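Local coordinates for ARO (armadillo repeats only protein) (Plasmodium falciparum Santa Lucia, PDB 5EWP), which probably acts as an armadillo-repeat protein-binding scaffold in the translocation and attachment of rhoptries to the apical pole of the parasite, at residues D27-V32 with R83-I88; Y162-L167 with P213-A218; G170-L175 with Y199-F204. One frame throughout, in Å; residues are numbered along the deposited sequence.

Contact 1 (D27-V32 with R83-I88)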
loop_
_atom_site.group_PDB
_atom_site.type_symbol
_atom_site.label_atom_id
_atom_site.label_comp_id
_atom_site.label_asym_id
_atom_site.label_seq_id
_atom_site.Cartn_x
_atom_site.Cartn_y
_atom_site.Cartn_z
ATOM N N ASP A 27 -9.837 3.454 -21.478
ATOM C CA ASP A 27 -8.858 4.459 -21.858
ATOM C C ASP A 27 -7.998 4.846 -20.656
ATOM O O ASP A 27 -8.360 5.736 -19.866
ATOM C CB ASP A 27 -9.564 5.687 -22.434
ATOM C CG ASP A 27 -8.619 6.622 -23.161
ATOM O OD1 ASP A 27 -7.402 6.604 -22.887
ATOM O OD2 ASP A 27 -9.105 7.418 -23.990
ATOM N N VAL A 28 -6.865 4.163 -20.520
ATOM C CA VAL A 28 -5.963 4.369 -19.396
ATOM C C VAL A 28 -5.464 5.810 -19.310
ATOM O O VAL A 28 -5.537 6.422 -18.245
ATOM C CB VAL A 28 -4.754 3.399 -19.469
ATOM C CG1 VAL A 28 -3.691 3.794 -18.460
ATOM C CG2 VAL A 28 -5.220 1.984 -19.218
ATOM N N GLN A 29 -4.962 6.360 -20.413
ATOM C CA GLN A 29 -4.408 7.712 -20.383
ATOM C C GLN A 29 -5.455 8.748 -19.994
ATOM O O GLN A 29 -5.162 9.705 -19.264
ATOM C CB GLN A 29 -3.800 8.098 -21.732
ATOM C CG GLN A 29 -3.095 9.453 -21.709
ATOM C CD GLN A 29 -1.888 9.468 -20.787
ATOM O OE1 GLN A 29 -0.835 8.912 -21.113
ATOM N NE2 GLN A 29 -2.031 10.096 -19.632
ATOM N N GLU A 30 -6.673 8.566 -20.485
ATOM C CA GLU A 30 -7.724 9.536 -20.159
ATOM C C GLU A 30 -8.107 9.455 -18.674
ATOM O O GLU A 30 -8.301 10.482 -18.016
ATOM C CB GLU A 30 -8.948 9.310 -21.044
ATOM C CG GLU A 30 -10.018 10.362 -20.930
ATOM C CD GLU A 30 -9.585 11.741 -21.391
ATOM O OE1 GLU A 30 -8.538 11.875 -22.057
ATOM O OE2 GLU A 30 -10.328 12.700 -21.106
ATOM N N PHE A 31 -8.191 8.239 -18.143
ATOM C CA PHE A 31 -8.412 8.070 -16.703
ATOM C C PHE A 31 -7.314 8.773 -15.894
ATOM O O PHE A 31 -7.601 9.445 -14.922
ATOM C CB PHE A 31 -8.472 6.586 -16.321
ATOM C CG PHE A 31 -9.820 5.934 -16.556
ATOM C CD1 PHE A 31 -10.994 6.578 -16.194
ATOM C CD2 PHE A 31 -9.904 4.672 -17.133
ATOM C CE1 PHE A 31 -12.228 5.972 -16.400
ATOM C CE2 PHE A 31 -11.133 4.063 -17.351
ATOM C CZ PHE A 31 -12.300 4.715 -16.977
ATOM N N VAL A 32 -6.048 8.613 -16.280
ATOM C CA VAL A 32 -4.988 9.314 -15.565
ATOM C C VAL A 32 -5.168 10.841 -15.626
ATOM O O VAL A 32 -5.035 11.529 -14.611
ATOM C CB VAL A 32 -3.601 8.897 -16.108
ATOM C CG1 VAL A 32 -2.494 9.736 -15.485
ATOM C CG2 VAL A 32 -3.377 7.441 -15.778
ATOM N N ARG A 83 1.740 2.962 -15.756
ATOM C CA ARG A 83 3.004 3.653 -15.514
ATOM C C ARG A 83 3.344 4.584 -16.680
ATOM O O ARG A 83 3.718 5.732 -16.479
ATOM C CB ARG A 83 4.150 2.650 -15.313
ATOM C CG ARG A 83 5.506 3.332 -15.079
ATOM C CD ARG A 83 6.637 2.309 -15.014
ATOM N NE ARG A 83 6.865 1.677 -16.311
ATOM C CZ ARG A 83 6.529 0.429 -16.628
ATOM N NH1 ARG A 83 5.926 -0.359 -15.746
ATOM N NH2 ARG A 83 6.790 -0.030 -17.854
ATOM N N GLU A 84 3.195 4.073 -17.895
ATOM C CA GLU A 84 3.596 4.810 -19.095
ATOM C C GLU A 84 2.705 6.018 -19.349
ATOM O O GLU A 84 3.083 6.941 -20.059
ATOM C CB GLU A 84 3.591 3.868 -20.291
ATOM C CG GLU A 84 4.775 2.897 -20.260
ATOM C CD GLU A 84 4.593 1.720 -21.199
ATOM O OE1 GLU A 84 3.509 1.609 -21.815
ATOM O OE2 GLU A 84 5.541 0.913 -21.332
ATOM N N ALA A 85 1.540 6.019 -18.714
ATOM C CA ALA A 85 0.586 7.111 -18.835
ATOM C C ALA A 85 0.825 8.162 -17.747
ATOM O O ALA A 85 0.017 9.075 -17.560
ATOM C CB ALA A 85 -0.849 6.558 -18.756
ATOM N N ASN A 86 1.940 8.008 -17.035
ATOM C CA ASN A 86 2.322 8.874 -15.912
ATOM C C ASN A 86 1.395 8.703 -14.699
ATOM O O ASN A 86 1.279 9.595 -13.853
ATOM C CB ASN A 86 2.358 10.348 -16.344
ATOM C CG ASN A 86 3.154 11.211 -15.392
ATOM O OD1 ASN A 86 4.225 10.814 -14.928
ATOM N ND2 ASN A 86 2.618 12.383 -15.063
ATOM N N GLY A 87 0.759 7.544 -14.592
ATOM C CA GLY A 87 -0.136 7.300 -13.469
ATOM C C GLY A 87 0.513 7.377 -12.088
ATOM O O GLY A 87 -0.103 7.831 -11.133
ATOM N N ILE A 88 1.759 6.934 -11.952
ATOM C CA ILE A 88 2.312 6.829 -10.607
ATOM C C ILE A 88 2.516 8.211 -9.981
ATOM O O ILE A 88 2.178 8.418 -8.816
ATOM C CB ILE A 88 3.635 6.002 -10.609
ATOM C CG1 ILE A 88 3.295 4.530 -10.860
ATOM C CG2 ILE A 88 4.369 6.150 -9.274
ATOM C CD1 ILE A 88 4.518 3.620 -11.102
#

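Contact 2 (Y162-L167 with P213-A218)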
loop_
_atom_site.group_PDB
_atom_site.type_symbol
_atom_site.label_atom_id
_atom_site.label_comp_id
_atom_site.label_asym_id
_atom_site.label_seq_id
_atom_site.Cartn_x
_atom_site.Cartn_y
_atom_site.Cartn_z
ATOM N N TYR A 162 16.902 1.652 -1.042
ATOM C CA TYR A 162 15.474 1.870 -0.753
ATOM C C TYR A 162 15.193 1.527 0.709
ATOM O O TYR A 162 14.433 2.227 1.391
ATOM C CB TYR A 162 14.575 1.039 -1.667
ATOM C CG TYR A 162 14.695 1.336 -3.146
ATOM C CD1 TYR A 162 15.497 2.374 -3.623
ATOM C CD2 TYR A 162 13.989 0.572 -4.070
ATOM C CE1 TYR A 162 15.608 2.626 -5.010
ATOM C CE2 TYR A 162 14.085 0.815 -5.438
ATOM C CZ TYR A 162 14.887 1.838 -5.898
ATOM O OH TYR A 162 14.958 2.045 -7.259
ATOM N N LYS A 163 15.816 0.450 1.186
ATOM C CA LYS A 163 15.708 0.054 2.590
ATOM C C LYS A 163 16.284 1.125 3.510
ATOM O O LYS A 163 15.710 1.419 4.560
ATOM C CB LYS A 163 16.408 -1.282 2.839
ATOM C CG LYS A 163 15.696 -2.479 2.224
ATOM C CD LYS A 163 16.490 -3.750 2.424
ATOM C CE LYS A 163 15.742 -4.970 1.923
ATOM N NZ LYS A 163 16.564 -6.198 2.185
ATOM N N LYS A 164 17.439 1.675 3.139
ATOM C CA LYS A 164 18.048 2.770 3.904
ATOM C C LYS A 164 17.117 3.966 4.029
ATOM O O LYS A 164 16.985 4.556 5.111
ATOM C CB LYS A 164 19.367 3.218 3.266
ATOM C CG LYS A 164 20.576 2.456 3.766
ATOM C CD LYS A 164 21.786 2.684 2.873
ATOM C CE LYS A 164 22.977 1.862 3.346
ATOM N NZ LYS A 164 24.244 2.286 2.690
ATOM N N GLU A 165 16.484 4.334 2.917
ATOM C CA GLU A 165 15.566 5.461 2.895
ATOM C C GLU A 165 14.326 5.149 3.745
ATOM O O GLU A 165 13.870 5.991 4.533
ATOM C CB GLU A 165 15.191 5.804 1.449
ATOM C CG GLU A 165 14.112 6.874 1.275
ATOM C CD GLU A 165 14.591 8.302 1.548
ATOM O OE1 GLU A 165 15.724 8.487 2.031
ATOM O OE2 GLU A 165 13.821 9.245 1.265
ATOM N N PHE A 166 13.798 3.936 3.595
ATOM C CA PHE A 166 12.669 3.480 4.400
ATOM C C PHE A 166 12.973 3.617 5.900
ATOM O O PHE A 166 12.170 4.159 6.680
ATOM C CB PHE A 166 12.331 2.029 4.030
ATOM C CG PHE A 166 11.156 1.445 4.788
ATOM C CD1 PHE A 166 9.846 1.810 4.469
ATOM C CD2 PHE A 166 11.358 0.510 5.787
ATOM C CE1 PHE A 166 8.767 1.257 5.160
ATOM C CE2 PHE A 166 10.293 -0.056 6.473
ATOM C CZ PHE A 166 8.989 0.323 6.161
ATOM N N LEU A 167 14.161 3.172 6.297
ATOM C CA LEU A 167 14.595 3.270 7.693
ATOM C C LEU A 167 14.714 4.719 8.155
ATOM O O LEU A 167 14.255 5.082 9.242
ATOM C CB LEU A 167 15.925 2.530 7.859
ATOM C CG LEU A 167 16.618 2.557 9.221
ATOM C CD1 LEU A 167 15.728 1.949 10.277
ATOM C CD2 LEU A 167 17.942 1.811 9.121
ATOM N N PRO A 213 23.613 -6.955 8.366
ATOM C CA PRO A 213 23.891 -6.540 9.747
ATOM C C PRO A 213 23.290 -5.194 10.134
ATOM O O PRO A 213 22.685 -5.105 11.203
ATOM C CB PRO A 213 25.421 -6.483 9.792
ATOM C CG PRO A 213 25.848 -7.508 8.792
ATOM C CD PRO A 213 24.833 -7.415 7.675
ATOM N N GLU A 214 23.458 -4.176 9.292
ATOM C CA GLU A 214 22.876 -2.855 9.543
ATOM C C GLU A 214 21.376 -2.905 9.815
ATOM O O GLU A 214 20.870 -2.219 10.711
ATOM C CB GLU A 214 23.122 -1.918 8.360
ATOM C CG GLU A 214 22.639 -0.493 8.616
ATOM C CD GLU A 214 22.838 0.426 7.422
ATOM O OE1 GLU A 214 23.568 0.037 6.481
ATOM O OE2 GLU A 214 22.256 1.537 7.425
ATOM N N PHE A 215 20.671 -3.689 9.006
ATOM C CA PHE A 215 19.211 -3.747 9.060
ATOM C C PHE A 215 18.777 -4.684 10.176
ATOM O O PHE A 215 17.735 -4.478 10.800
ATOM C CB PHE A 215 18.631 -4.188 7.707
ATOM C CG PHE A 215 18.962 -3.250 6.575
ATOM C CD1 PHE A 215 19.193 -1.904 6.819
ATOM C CD2 PHE A 215 19.040 -3.715 5.276
ATOM C CE1 PHE A 215 19.505 -1.035 5.778
ATOM C CE2 PHE A 215 19.360 -2.863 4.234
ATOM C CZ PHE A 215 19.595 -1.522 4.482
ATOM N N LEU A 216 19.589 -5.702 10.447
ATOM C CA LEU A 216 19.353 -6.531 11.625
ATOM C C LEU A 216 19.347 -5.652 12.873
ATOM O O LEU A 216 18.450 -5.746 13.712
ATOM C CB LEU A 216 20.410 -7.628 11.759
ATOM C CG LEU A 216 20.186 -8.524 12.982
ATOM C CD1 LEU A 216 18.965 -9.418 12.782
ATOM C CD2 LEU A 216 21.426 -9.356 13.269
ATOM N N GLU A 217 20.325 -4.757 12.963
ATOM C CA GLU A 217 20.458 -3.892 14.128
ATOM C C GLU A 217 19.317 -2.886 14.191
ATOM O O GLU A 217 18.841 -2.537 15.273
ATOM C CB GLU A 217 21.798 -3.157 14.104
ATOM N N ALA A 218 18.881 -2.418 13.027
ATOM C CA ALA A 218 17.759 -1.485 12.959
ATOM C C ALA A 218 16.509 -2.088 13.583
ATOM O O ALA A 218 15.809 -1.435 14.367
ATOM C CB ALA A 218 17.489 -1.078 11.515
#

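Contact 3 (G170-L175 with Y199-F204)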
loop_
_atom_site.group_PDB
_atom_site.type_symbol
_atom_site.label_atom_id
_atom_site.label_comp_id
_atom_site.label_asym_id
_atom_site.label_seq_id
_atom_site.Cartn_x
_atom_site.Cartn_y
_atom_site.Cartn_z
ATOM N N GLY A 170 11.464 6.521 9.026
ATOM C CA GLY A 170 10.709 6.019 10.154
ATOM C C GLY A 170 9.879 4.803 9.805
ATOM O O GLY A 170 8.993 4.410 10.554
ATOM N N GLY A 171 10.159 4.204 8.653
ATOM C CA GLY A 171 9.394 3.057 8.210
ATOM C C GLY A 171 9.439 1.844 9.120
ATOM O O GLY A 171 8.458 1.116 9.226
ATOM N N ILE A 172 10.576 1.599 9.765
ATOM C CA ILE A 172 10.673 0.440 10.646
ATOM C C ILE A 172 9.829 0.643 11.911
ATOM O O ILE A 172 9.186 -0.291 12.398
ATOM C CB ILE A 172 12.139 0.134 10.998
ATOM C CG1 ILE A 172 12.854 -0.419 9.759
ATOM C CG2 ILE A 172 12.230 -0.877 12.131
ATOM C CD1 ILE A 172 12.227 -1.700 9.235
ATOM N N THR A 173 9.822 1.864 12.431
ATOM C CA THR A 173 8.935 2.194 13.541
ATOM C C THR A 173 7.485 1.821 13.225
ATOM O O THR A 173 6.829 1.143 14.014
ATOM C CB THR A 173 9.008 3.684 13.893
ATOM O OG1 THR A 173 10.377 4.054 14.115
ATOM C CG2 THR A 173 8.181 3.977 15.148
ATOM N N GLN A 174 6.999 2.229 12.056
ATOM C CA GLN A 174 5.616 1.951 11.701
ATOM C C GLN A 174 5.375 0.458 11.486
ATOM O O GLN A 174 4.351 -0.071 11.914
ATOM C CB GLN A 174 5.209 2.739 10.461
ATOM C CG GLN A 174 5.229 4.222 10.669
ATOM C CD GLN A 174 4.552 4.627 11.964
ATOM O OE1 GLN A 174 3.432 4.205 12.250
ATOM N NE2 GLN A 174 5.242 5.428 12.762
ATOM N N LEU A 175 6.312 -0.232 10.828
ATOM C CA LEU A 175 6.153 -1.667 10.633
ATOM C C LEU A 175 6.082 -2.426 11.928
ATOM O O LEU A 175 5.269 -3.339 12.090
ATOM C CB LEU A 175 7.305 -2.261 9.816
ATOM C CG LEU A 175 7.230 -2.328 8.313
ATOM C CD1 LEU A 175 8.443 -3.137 7.804
ATOM C CD2 LEU A 175 5.904 -2.983 7.922
ATOM N N TYR A 199 6.645 -10.892 8.121
ATOM C CA TYR A 199 7.294 -11.191 6.845
ATOM C C TYR A 199 7.946 -9.956 6.234
ATOM O O TYR A 199 8.995 -10.046 5.601
ATOM C CB TYR A 199 6.286 -11.801 5.879
ATOM C CG TYR A 199 5.733 -13.129 6.340
ATOM C CD1 TYR A 199 6.514 -14.027 7.068
ATOM C CD2 TYR A 199 4.424 -13.487 6.044
ATOM C CE1 TYR A 199 5.993 -15.251 7.487
ATOM C CE2 TYR A 199 3.900 -14.697 6.455
ATOM C CZ TYR A 199 4.677 -15.571 7.172
ATOM O OH TYR A 199 4.115 -16.763 7.566
ATOM N N HIS A 200 7.318 -8.794 6.400
ATOM C CA HIS A 200 7.917 -7.568 5.892
ATOM C C HIS A 200 9.252 -7.278 6.586
ATOM O O HIS A 200 10.223 -6.883 5.944
ATOM C CB HIS A 200 6.961 -6.376 6.071
ATOM C CG HIS A 200 5.672 -6.501 5.314
ATOM N ND1 HIS A 200 5.541 -7.270 4.174
ATOM C CD2 HIS A 200 4.448 -5.957 5.544
ATOM C CE1 HIS A 200 4.299 -7.182 3.728
ATOM N NE2 HIS A 200 3.614 -6.398 4.544
ATOM N N LEU A 201 9.287 -7.452 7.906
ATOM C CA LEU A 201 10.499 -7.208 8.671
ATOM C C LEU A 201 11.624 -8.158 8.260
ATOM O O LEU A 201 12.769 -7.739 8.112
ATOM C CB LEU A 201 10.209 -7.330 10.168
ATOM C CG LEU A 201 9.374 -6.172 10.723
ATOM C CD1 LEU A 201 8.826 -6.507 12.113
ATOM C CD2 LEU A 201 10.197 -4.884 10.749
ATOM N N GLU A 202 11.288 -9.426 8.049
ATOM C CA GLU A 202 12.266 -10.380 7.548
ATOM C C GLU A 202 12.814 -9.937 6.191
ATOM O O GLU A 202 14.026 -9.997 5.956
ATOM C CB GLU A 202 11.652 -11.778 7.441
ATOM C CG GLU A 202 11.385 -12.437 8.785
ATOM C CD GLU A 202 10.877 -13.862 8.646
ATOM O OE1 GLU A 202 10.151 -14.143 7.668
ATOM O OE2 GLU A 202 11.203 -14.700 9.517
ATOM N N ASP A 203 11.924 -9.486 5.305
ATOM C CA ASP A 203 12.334 -9.058 3.971
ATOM C C ASP A 203 13.216 -7.821 4.002
ATOM O O ASP A 203 14.042 -7.610 3.109
ATOM C CB ASP A 203 11.102 -8.813 3.090
ATOM C CG ASP A 203 10.398 -10.110 2.722
ATOM O OD1 ASP A 203 10.971 -11.191 3.006
ATOM O OD2 ASP A 203 9.297 -10.065 2.142
ATOM N N PHE A 204 13.035 -7.005 5.030
ATOM C CA PHE A 204 13.894 -5.854 5.267
ATOM C C PHE A 204 15.289 -6.311 5.700
ATOM O O PHE A 204 16.297 -5.813 5.210
ATOM C CB PHE A 204 13.289 -4.944 6.346
ATOM C CG PHE A 204 14.083 -3.698 6.612
ATOM C CD1 PHE A 204 13.963 -2.599 5.781
ATOM C CD2 PHE A 204 14.930 -3.617 7.704
ATOM C CE1 PHE A 204 14.690 -1.435 6.018
ATOM C CE2 PHE A 204 15.649 -2.460 7.963
ATOM C CZ PHE A 204 15.537 -1.364 7.117
#

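Contact 1 (D27-V32 with R83-I88)
A helix start packs against a tight helix-to-helix corner here, near the N-terminal end of the armadillo array: the N-terminal part of helix 28-34 meets the bend between helices 77-84 and 87-95. Ala85 is the hub. Its methyl lies against CG1 of Val28 and CG2 of Val32, and the carboxamide of Gln29 reaches across it from the side. With CG anti to its backbone N and the chain bent at chi2 (64°), Gln29 swings NE2 to 3.1 Å from Ala85 O. That bond lies in the carbonyl plane on a lone pair, but is bent at 148°. Gln29 OE1 sits 3.3 Å from Ala85 CB. Val32 CG1 comes within 3.3 Å of Ala85 O and also touches Gly87 CA, so one valine spans the corner. The corner is a Schellman motif with Asn86, at positive phi, as its C-prime residue; Asn86 is also the N-cap position of the next helix. At the start of helix 28-34, the N-cap Asp27 accepts from Glu30 N at OD1, the donor coming from above the carboxylate plane. Around the contact, Val28 and Val32 also rest on helix 58-70, Val28 touches helix 77-84, and Phe31 packs between helices 14-25 and 58-70.

Contact 2 (Y162-L167 with P213-A218)
Phe215 carries the middle of this contact. Its ring tip meets the base and mid-chain of Lys163: Phe215 CE2 is 3.5 Å from Lys163 CD, and Phe215 CZ is 3.6 Å from Lys163 CB. The lysine chain and the phenylalanine side chain cross at about a right angle. The methylenes CB and CD of Lys163 do the touching, while its NZ is carried past the ring to backbone carbonyls. Phe215 CZ also approaches the backbone N and CG of Lys164. Next to it, Glu214 extends from the same helix, CG anti to its backbone N, and crosses the Lys164 chain. Lys164 CE comes to 3.7 Å from Glu214 OE1, whereas Lys164 NZ stays 4.5 Å from that oxygen, beyond salt-bridge distance, so any attraction is probably weak. One turn further along, Leu167 presents both methyls to the Ala218 methyl, CD1 at 3.7 Å and CD2 at 3.8 Å from Ala218 CB.

What sets Lys163 in place lies outside the pair. Its chain runs fully extended beyond CG and delivers NZ to the carbonyls at the end of helix 192-205, Asp203 O and Phe204 O, and to Leu206 O just beyond. The Phe204 ring in turn meets that of Phe215 with planes at about 45°, and Leu167 also touches Phe204 and Ile172. The two helix segments run nearly parallel, at 23° with axes 11.5 Å apart, consistent with the side-by-side helix packing of an armadillo solenoid.

Contact 3 (G170-L175 with Y199-F204)
Two helices of the armadillo superhelix, 171-177 and 192-205, face each other through a buried interface with no hydrogen bond across it, made by carbon-to-carbon contacts, their segments running roughly antiparallel at 151°. Along the second helix, His200 comes first. Its CA–CB bond points toward the other helix, so His200 CB meets both methyls of Leu175, each 4.0 Å away. Chi1 of -62° turns the imidazole so that its edge lies by Leu175 CD2. The two side chains cross at about a right angle, and helix 142-156 backs both of them through Ala149. Leu201 follows. Its CA–CB bond is not aimed at the other helix, yet Leu201 CD2 turns inward, 3.8 Å from Leu175 CD1, and the two leucines slide past each other in opposite directions. The same CD2 also touches Ile172 CD1, so Leu201 touches both Ile172 and Leu175; its other neighbours include Leu179 and Leu246. Phe204 comes last, one turn on from His200. Its CG is anti to the backbone N (chi1 -177°), which sends the ring out to meet Ile172 tip to tip. Phe166 packs against both. The result is a CH-pi contact, with Ile172 CD1 3.6 Å from the Phe204 ring centroid and only 9° off the ring normal.

In the fold
Contacts 2 and 3 form one continuous piece of packing, their centres 9 Å apart. Contact 3 falls within the chain span between the two halves of contact 2. They are joined by one backbone link and one from a side chain to a carbonyl: Phe166 O lies 2.8 Å from Gly171 N, a probable hydrogen bond where helix 160-168 hands over to helix 171-177, and Lys163 of contact 2 reaches Phe204 O of contact 3. Contact 1 stands apart towards the N-terminal end, its centre 33 Å from that of contact 2 and 30 Å from that of contact 3, on the opposite side of the chain's centre from contact 3. All three join helices within the elongated armadillo array.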